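Local coordinates for protein dihydropteroate synthase (Xanthomonas albilineans, PDB 6Q62) that probably catalyses the condensation of para-aminobenzoate with 6-hydroxymethyl-7,8-dihydropterin diphosphate to give 7,8-dihydropteroate, the precursor of folates, at residues A[213-225]-A[249-263]. Sequence-based numbering, arbitrary orientation. Where two conformers were deposited one is given.
Sequences CELGVPVLAGLSR and HLLAAQRGALLLRVH. With 6GU (6-chloroguanine), chain E; SO4 (sulfate ion), chain H.
Leu-220 and Ala-221 pair in parallel with Leu-259 and Leu-260, joined by backbone hydrogen bonds from Ala-221 N to Leu-259 O and from Arg-261 N to Ala-221 O, while Val-219 O accepts from both Leu-258 N and Leu-259 N. These are the last two strands of a TIM barrel, linked by a right-handed crossover through helices 227-233 and 242-254, the second of which ends in a Schellman motif with Gly-256 at C-prime. The pair illustrates how such a barrel divides labour between the faces of its strands. Towards the helix, the methyl of Ala-221 touches Ala-252 CB at 3.8 Å, Ala-257 CB and, a little farther off, Leu-260 CD2. The opposite face carries Leu-220, whose CB and CG pack on Leu-259 CB, the CG at 4.0 Å. Gly-222 O lies 3.2 Å from CL6 of the bound 6-chloroguanine. Arg-261, fully extended from CG to NE, lays one guanidinium face against the purine, with N9 3.2 Å above the plane and over its centre; the edge is left for a sulfate, which NH1 and NH2 grip with two nearly straight bonds. Asp-61 forms a salt bridge with NE, helping fix the group's rotation.

Two histidines hold the chain after Gly-222. His-249, from the helix, accepts at NE2 from Leu-223 N at 171°, although the donor sits 26° out of the ring plane, and Val-262 CG1 lies over the rim of one ring face. With chi1 at -168°, Ser-224 directs OG to His-263: Ser-224 OG accepts from His-263 N at 3.0 Å and shares a 2.6 Å hydrogen bond with His-263 ND1, while NE2 of the same ring donates to sulfate O1.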
ATOM      1  N   CYS A 213     -21.893  -0.096  -0.763  1.00 17.85           N
ATOM      2  CA  CYS A 213     -21.841   1.371  -0.822  1.00 17.97           C
ATOM      3  C   CYS A 213     -23.089   1.982  -1.447  1.00 25.99           C
ATOM      4  O   CYS A 213     -23.273   3.199  -1.378  1.00 24.80           O
ATOM      5  CB  CYS A 213     -20.571   1.819  -1.533  1.00 18.10           C
ATOM      6  SG  CYS A 213     -19.064   1.350  -0.656  1.00 22.08           S
ATOM      7  N   GLU A 214     -23.959   1.133  -2.023  1.00 27.10           N
ATOM      8  CA  GLU A 214     -25.212   1.542  -2.667  1.00 27.94           C
ATOM      9  C   GLU A 214     -26.399   1.676  -1.693  1.00 32.02           C
ATOM     10  O   GLU A 214     -27.524   1.949  -2.142  1.00 31.08           O
ATOM     11  CB  GLU A 214     -25.542   0.572  -3.824  1.00 29.67           C
ATOM     12  N   LEU A 215     -26.147   1.558  -0.365  1.00 26.99           N
ATOM     13  CA  LEU A 215     -27.195   1.652   0.664  1.00 25.91           C
ATOM     14  C   LEU A 215     -27.412   3.081   1.173  1.00 33.15           C
ATOM     15  O   LEU A 215     -28.212   3.298   2.090  1.00 35.20           O
ATOM     16  CB  LEU A 215     -26.944   0.662   1.820  1.00 24.94           C
ATOM     17  CG  LEU A 215     -26.929  -0.826   1.433  1.00 28.70           C
ATOM     18  CD1 LEU A 215     -26.712  -1.725   2.653  1.00 28.26           C
ATOM     19  CD2 LEU A 215     -28.219  -1.223   0.714  1.00 33.38           C
ATOM     20  N   GLY A 216     -26.721   4.039   0.553  1.00 29.16           N
ATOM     21  CA  GLY A 216     -26.848   5.461   0.864  1.00 28.71           C
ATOM     22  C   GLY A 216     -26.217   5.900   2.167  1.00 31.53           C
ATOM     23  O   GLY A 216     -26.466   7.019   2.634  1.00 32.90           O
ATOM     24  N   VAL A 217     -25.385   5.022   2.764  1.00 23.43           N
ATOM     25  CA  VAL A 217     -24.735   5.332   4.034  1.00 19.48           C
ATOM     26  C   VAL A 217     -23.220   5.090   3.923  1.00 19.10           C
ATOM     27  O   VAL A 217     -22.816   4.144   3.251  1.00 18.00           O
ATOM     28  CB  VAL A 217     -25.376   4.612   5.273  1.00 23.39           C
ATOM     29  CG1 VAL A 217     -26.847   5.010   5.468  1.00 23.32           C
ATOM     30  CG2 VAL A 217     -25.249   3.108   5.156  1.00 23.21           C
ATOM     31  N   PRO A 218     -22.382   5.932   4.558  1.00 13.52           N
ATOM     32  CA  PRO A 218     -20.919   5.693   4.509  1.00 12.64           C
ATOM     33  C   PRO A 218     -20.528   4.313   5.025  1.00 13.89           C
ATOM     34  O   PRO A 218     -21.152   3.788   5.967  1.00 13.31           O
ATOM     35  CB  PRO A 218     -20.338   6.769   5.418  1.00 14.09           C
ATOM     36  CG  PRO A 218     -21.413   7.785   5.568  1.00 19.43           C
ATOM     37  CD  PRO A 218     -22.707   7.092   5.413  1.00 16.09           C
ATOM     38  N   VAL A 219     -19.476   3.739   4.418  1.00 10.26           N
ATOM     39  CA  VAL A 219     -19.023   2.384   4.753  1.00  8.68           C
ATOM     40  C   VAL A 219     -17.654   2.445   5.420  1.00 10.79           C
ATOM     41  O   VAL A 219     -16.732   3.130   4.928  1.00 11.56           O
ATOM     42  CB  VAL A 219     -19.012   1.489   3.477  1.00 13.80           C
ATOM     43  CG1 VAL A 219     -18.370   0.113   3.714  1.00 14.11           C
ATOM     44  CG2 VAL A 219     -20.404   1.342   2.863  1.00 14.28           C
ATOM     45  N   LEU A 220     -17.529   1.752   6.552  0.50  7.18           N
ATOM     46  CA  LEU A 220     -16.282   1.637   7.298  0.50  6.56           C
ATOM     47  C   LEU A 220     -15.717   0.250   6.994  0.50 11.49           C
ATOM     48  O   LEU A 220     -16.467  -0.727   7.003  0.50 10.02           O
ATOM     49  CB  LEU A 220     -16.575   1.782   8.803  0.50  7.50           C
ATOM     50  CG  LEU A 220     -15.388   1.778   9.777  0.50 12.08           C
ATOM     51  CD1 LEU A 220     -15.742   2.502  11.052  0.50 12.63           C
ATOM     52  CD2 LEU A 220     -14.847   0.397  10.078  0.50 16.07           C
ATOM     53  N   ALA A 221     -14.402   0.157   6.757  1.00  9.74           N
ATOM     54  CA  ALA A 221     -13.741  -1.137   6.516  1.00  8.65           C
ATOM     55  C   ALA A 221     -12.608  -1.217   7.510  1.00 10.62           C
ATOM     56  O   ALA A 221     -11.849  -0.283   7.638  1.00 10.46           O
ATOM     57  CB  ALA A 221     -13.165  -1.201   5.098  1.00  9.54           C
ATOM     58  N   GLY A 222     -12.500  -2.336   8.188  1.00 10.07           N
ATOM     59  CA  GLY A 222     -11.434  -2.578   9.148  1.00  8.07           C
ATOM     60  C   GLY A 222     -10.781  -3.924   8.871  1.00 11.90           C
ATOM     61  O   GLY A 222     -11.350  -4.951   9.223  1.00 11.37           O
ATOM     62  N   LEU A 223      -9.603  -3.948   8.233  1.00  9.70           N
ATOM     63  CA  LEU A 223      -8.932  -5.231   7.969  1.00 11.18           C
ATOM     64  C   LEU A 223      -7.577  -5.231   8.660  1.00 15.53           C
ATOM     65  O   LEU A 223      -6.780  -6.154   8.472  1.00 17.52           O
ATOM     66  CB  LEU A 223      -8.727  -5.419   6.442  1.00 11.94           C
ATOM     67  CG  LEU A 223      -9.972  -5.472   5.555  1.00 17.54           C
ATOM     68  CD1 LEU A 223     -10.098  -4.211   4.718  1.00 18.98           C
ATOM     69  CD2 LEU A 223      -9.900  -6.631   4.615  1.00 19.98           C
ATOM     70  N   SER A 224      -7.343  -4.234   9.500  1.00  9.44           N
ATOM     71  CA  SER A 224      -6.046  -3.985  10.119  1.00  8.40           C
ATOM     72  C   SER A 224      -5.432  -5.143  10.896  1.00  9.94           C
ATOM     73  O   SER A 224      -5.904  -5.542  11.948  1.00 11.90           O
ATOM     74  CB  SER A 224      -6.102  -2.732  10.980  1.00  9.53           C
ATOM     75  OG  SER A 224      -4.784  -2.368  11.331  1.00 11.01           O
ATOM     76  N   ARG A 225      -4.309  -5.654  10.358  1.00 10.20           N
ATOM     77  CA  ARG A 225      -3.483  -6.723  10.932  1.00  9.67           C
ATOM     78  C   ARG A 225      -4.285  -7.982  11.225  1.00 11.89           C
ATOM     79  O   ARG A 225      -3.876  -8.804  12.060  1.00 11.99           O
ATOM     80  CB  ARG A 225      -2.762  -6.232  12.200  1.00  8.46           C
ATOM     81  CG  ARG A 225      -1.859  -5.010  11.946  1.00  9.61           C
ATOM     82  CD  ARG A 225      -1.284  -4.592  13.269  1.00  9.99           C
ATOM     83  NE  ARG A 225      -0.330  -3.484  13.148  1.00 13.94           N
ATOM     84  CZ  ARG A 225       0.594  -3.209  14.061  1.00 27.08           C
ATOM     85  NH1 ARG A 225       0.669  -3.926  15.175  1.00 18.38           N
ATOM     86  NH2 ARG A 225       1.442  -2.208  13.874  1.00 21.29           N
ATOM     87  N   HIS A 249      -6.557  -1.676   2.940  1.00  8.35           N
ATOM     88  CA  HIS A 249      -7.277  -0.428   3.190  1.00  8.67           C
ATOM     89  C   HIS A 249      -7.327   0.474   1.978  1.00 11.46           C
ATOM     90  O   HIS A 249      -8.375   1.077   1.709  1.00 11.42           O
ATOM     91  CB  HIS A 249      -6.746   0.266   4.436  1.00  9.47           C
ATOM     92  CG  HIS A 249      -7.140  -0.507   5.666  1.00  9.97           C
ATOM     93  ND1 HIS A 249      -6.201  -1.018   6.529  1.00 10.68           N
ATOM     94  CD2 HIS A 249      -8.375  -0.894   6.081  1.00 11.45           C
ATOM     95  CE1 HIS A 249      -6.883  -1.671   7.465  1.00 10.94           C
ATOM     96  NE2 HIS A 249      -8.198  -1.640   7.217  1.00 11.42           N
ATOM     97  N   LEU A 250      -6.229   0.537   1.199  1.00  6.93           N
ATOM     98  CA  LEU A 250      -6.274   1.292  -0.064  1.00  7.95           C
ATOM     99  C   LEU A 250      -7.273   0.680  -1.020  1.00 11.08           C
ATOM    100  O   LEU A 250      -8.060   1.409  -1.621  1.00 10.47           O
ATOM    101  CB  LEU A 250      -4.859   1.321  -0.684  1.00  9.09           C
ATOM    102  CG  LEU A 250      -4.738   2.042  -2.028  1.00 13.77           C
ATOM    103  CD1 LEU A 250      -5.283   3.484  -1.933  1.00 13.78           C
ATOM    104  CD2 LEU A 250      -3.297   2.058  -2.478  1.00 12.44           C
ATOM    105  N   LEU A 251      -7.303  -0.668  -1.138  1.00  7.19           N
ATOM    106  CA  LEU A 251      -8.275  -1.337  -2.001  1.00  6.99           C
ATOM    107  C   LEU A 251      -9.704  -1.054  -1.541  1.00  9.41           C
ATOM    108  O   LEU A 251     -10.572  -0.799  -2.378  1.00  9.66           O
ATOM    109  CB  LEU A 251      -8.023  -2.876  -2.044  1.00  7.46           C
ATOM    110  CG  LEU A 251      -6.706  -3.306  -2.682  1.00 11.25           C
ATOM    111  CD1 LEU A 251      -6.510  -4.809  -2.501  1.00 13.92           C
ATOM    112  CD2 LEU A 251      -6.653  -2.908  -4.181  1.00 12.68           C
ATOM    113  N   ALA A 252      -9.938  -1.020  -0.212  1.00  7.61           N
ATOM    114  CA  ALA A 252     -11.275  -0.730   0.316  1.00  7.61           C
ATOM    115  C   ALA A 252     -11.699   0.690  -0.050  1.00  9.70           C
ATOM    116  O   ALA A 252     -12.843   0.916  -0.495  1.00 11.87           O
ATOM    117  CB  ALA A 252     -11.280  -0.905   1.841  1.00  8.95           C
ATOM    118  N   ALA A 253     -10.782   1.647   0.113  1.00  8.34           N
ATOM    119  CA  ALA A 253     -11.030   3.049  -0.232  1.00  9.14           C
ATOM    120  C   ALA A 253     -11.336   3.185  -1.741  1.00 14.21           C
ATOM    121  O   ALA A 253     -12.295   3.873  -2.123  1.00 12.73           O
ATOM    122  CB  ALA A 253      -9.819   3.880   0.140  1.00  9.60           C
ATOM    123  N   GLN A 254     -10.589   2.470  -2.596  1.00  9.72           N
ATOM    124  CA  GLN A 254     -10.859   2.494  -4.040  1.00  9.05           C
ATOM    125  C   GLN A 254     -12.225   1.908  -4.363  1.00 13.54           C
ATOM    126  O   GLN A 254     -12.861   2.316  -5.337  1.00 13.90           O
ATOM    127  CB  GLN A 254      -9.782   1.688  -4.775  1.00  9.71           C
ATOM    128  CG  GLN A 254      -8.418   2.368  -4.719  1.00 12.35           C
ATOM    129  CD  GLN A 254      -7.376   1.539  -5.403  1.00 18.34           C
ATOM    130  OE1 GLN A 254      -7.420   0.297  -5.391  1.00 16.01           O
ATOM    131  NE2 GLN A 254      -6.421   2.216  -6.035  1.00 18.79           N
ATOM    132  N   ARG A 255     -12.698   0.959  -3.515  1.00 12.79           N
ATOM    133  CA  ARG A 255     -13.966   0.280  -3.704  1.00 12.42           C
ATOM    134  C   ARG A 255     -15.139   0.936  -2.953  1.00 16.37           C
ATOM    135  O   ARG A 255     -16.209   0.345  -2.898  1.00 15.49           O
ATOM    136  CB  ARG A 255     -13.838  -1.213  -3.401  1.00 13.33           C
ATOM    137  CG  ARG A 255     -13.180  -1.940  -4.572  1.00 12.80           C
ATOM    138  CD  ARG A 255     -12.436  -3.201  -4.206  1.00 23.53           C
ATOM    139  NE  ARG A 255     -11.762  -3.777  -5.373  1.00 26.07           N
ATOM    140  CZ  ARG A 255     -10.609  -3.368  -5.899  1.00 44.99           C
ATOM    141  NH1 ARG A 255      -9.972  -2.309  -5.397  1.00 29.20           N
ATOM    142  NH2 ARG A 255     -10.104  -3.985  -6.958  1.00 33.61           N
ATOM    143  N   GLY A 256     -14.951   2.171  -2.491  1.00 11.28           N
ATOM    144  CA  GLY A 256     -16.010   2.988  -1.922  1.00 12.14           C
ATOM    145  C   GLY A 256     -16.013   3.230  -0.426  1.00 14.06           C
ATOM    146  O   GLY A 256     -16.806   4.056   0.042  1.00 13.26           O
ATOM    147  N   ALA A 257     -15.135   2.555   0.351  1.00 10.62           N
ATOM    148  CA  ALA A 257     -15.132   2.776   1.803  1.00  9.97           C
ATOM    149  C   ALA A 257     -14.724   4.223   2.113  1.00 13.23           C
ATOM    150  O   ALA A 257     -13.791   4.737   1.477  1.00 13.61           O
ATOM    151  CB  ALA A 257     -14.192   1.794   2.497  1.00 11.24           C
ATOM    152  N   LEU A 258     -15.491   4.914   2.997  1.00 10.63           N
ATOM    153  CA  LEU A 258     -15.146   6.304   3.392  1.00 10.20           C
ATOM    154  C   LEU A 258     -14.442   6.385   4.741  1.00 12.27           C
ATOM    155  O   LEU A 258     -13.928   7.443   5.126  1.00 10.81           O
ATOM    156  CB  LEU A 258     -16.349   7.262   3.339  1.00 10.34           C
ATOM    157  CG  LEU A 258     -16.798   7.565   1.912  1.00 14.95           C
ATOM    158  CD1 LEU A 258     -18.254   8.081   1.888  1.00 15.97           C
ATOM    159  CD2 LEU A 258     -15.785   8.482   1.217  1.00 14.69           C
ATOM    160  N   LEU A 259     -14.433   5.281   5.480  1.00  9.51           N
ATOM    161  CA  LEU A 259     -13.728   5.260   6.779  1.00  8.25           C
ATOM    162  C   LEU A 259     -12.911   3.985   6.860  1.00 10.72           C
ATOM    163  O   LEU A 259     -13.395   2.912   6.459  1.00  8.63           O
ATOM    164  CB  LEU A 259     -14.744   5.315   7.963  1.00 10.09           C
ATOM    165  CG  LEU A 259     -14.796   6.592   8.811  1.00 19.07           C
ATOM    166  CD1 LEU A 259     -15.519   6.323  10.115  1.00 20.05           C
ATOM    167  CD2 LEU A 259     -13.410   7.069   9.217  1.00 23.27           C
ATOM    168  N   LEU A 260     -11.696   4.093   7.386  1.00  7.01           N
ATOM    169  CA  LEU A 260     -10.751   2.951   7.462  1.00  7.61           C
ATOM    170  C   LEU A 260     -10.261   2.827   8.879  1.00  9.51           C
ATOM    171  O   LEU A 260      -9.741   3.801   9.444  1.00  8.48           O
ATOM    172  CB  LEU A 260      -9.549   3.133   6.497  1.00  8.56           C
ATOM    173  CG  LEU A 260      -9.969   3.315   5.020  1.00 12.08           C
ATOM    174  CD1 LEU A 260      -8.848   3.883   4.217  1.00 14.66           C
ATOM    175  CD2 LEU A 260     -10.526   1.981   4.426  1.00 11.47           C
ATOM    176  N   ARG A 261     -10.506   1.666   9.487  1.00  6.99           N
ATOM    177  CA  ARG A 261     -10.189   1.455  10.914  1.00  6.06           C
ATOM    178  C   ARG A 261      -8.849   0.755  10.997  1.00  8.96           C
ATOM    179  O   ARG A 261      -8.750  -0.440  10.690  1.00  7.40           O
ATOM    180  CB  ARG A 261     -11.315   0.657  11.594  1.00  7.18           C
ATOM    181  CG  ARG A 261     -11.071   0.486  13.109  1.00  9.23           C
ATOM    182  CD  ARG A 261     -12.251  -0.193  13.810  1.00  6.80           C
ATOM    183  NE  ARG A 261     -11.958  -0.326  15.243  1.00 11.86           N
ATOM    184  CZ  ARG A 261     -11.243  -1.309  15.787  1.00 15.09           C
ATOM    185  NH1 ARG A 261     -10.747  -2.275  15.029  1.00 14.94           N
ATOM    186  NH2 ARG A 261     -11.011  -1.325  17.092  1.00 15.42           N
ATOM    187  N   VAL A 262      -7.817   1.504  11.404  1.00  5.19           N
ATOM    188  CA  VAL A 262      -6.444   0.979  11.310  1.00  6.72           C
ATOM    189  C   VAL A 262      -5.592   1.146  12.550  1.00  9.56           C
ATOM    190  O   VAL A 262      -5.764   2.092  13.309  1.00  7.98           O
ATOM    191  CB  VAL A 262      -5.707   1.619  10.082  1.00  8.97           C
ATOM    192  CG1 VAL A 262      -6.596   1.646   8.833  1.00  8.56           C
ATOM    193  CG2 VAL A 262      -5.222   3.031  10.394  1.00  8.22           C
ATOM    194  N   HIS A 263      -4.559   0.279  12.678  1.00  8.87           N
ATOM    195  CA  HIS A 263      -3.541   0.440  13.721  1.00  8.05           C
ATOM    196  C   HIS A 263      -2.420   1.345  13.155  1.00 11.43           C
ATOM    197  O   HIS A 263      -1.876   2.176  13.876  1.00 11.18           O
ATOM    198  CB  HIS A 263      -2.886  -0.923  14.054  1.00  8.89           C
ATOM    199  CG  HIS A 263      -3.812  -1.920  14.664  1.00 11.36           C
ATOM    200  ND1 HIS A 263      -4.448  -2.861  13.899  1.00 13.28           N
ATOM    201  CD2 HIS A 263      -4.150  -2.107  15.963  1.00 13.58           C
ATOM    202  CE1 HIS A 263      -5.196  -3.573  14.737  1.00 13.24           C
ATOM    203  NE2 HIS A 263      -5.035  -3.165  15.991  1.00 13.43           N
TER
HETATM  204 CL6  6GU E 401     -13.580  -4.415  11.448  1.00 32.98          CL
HETATM  205  N1  6GU E 401     -15.045  -2.692  12.468  1.00 18.64           N
HETATM  206  C2  6GU E 401     -15.556  -2.054  13.598  1.00 16.84           C
HETATM  207  N2  6GU E 401     -16.538  -1.204  13.333  1.00 20.10           N
HETATM  208  N3  6GU E 401     -15.145  -2.262  14.900  1.00 12.39           N
HETATM  209  C4  6GU E 401     -14.162  -3.218  15.030  1.00 13.50           C
HETATM  210  C5  6GU E 401     -13.610  -3.927  13.930  1.00 20.19           C
HETATM  211  C6  6GU E 401     -14.115  -3.589  12.714  1.00 21.79           C
HETATM  212  N7  6GU E 401     -12.658  -4.830  14.398  1.00 20.52           N
HETATM  213  C8  6GU E 401     -12.669  -4.639  15.777  1.00 20.86           C
HETATM  214  N9  6GU E 401     -13.548  -3.684  16.186  1.00 18.12           N
HETATM  215  S   SO4 H 404      -8.577  -4.662  17.233  1.00 32.28           S
HETATM  216  O1  SO4 H 404      -7.139  -4.551  17.545  1.00 31.71           O
HETATM  217  O2  SO4 H 404      -9.097  -5.969  17.657  1.00 34.51           O
HETATM  218  O3  SO4 H 404      -9.354  -3.596  17.961  1.00 26.80           O
HETATM  219  O4  SO4 H 404      -8.801  -4.543  15.802  1.00 32.27           O
HETATM  220  O   HOH W   1     -18.820   4.694   1.805  1.00 12.27           O
HETATM  221  O   HOH W   2      -9.629  -2.882  11.569  1.00 18.27           O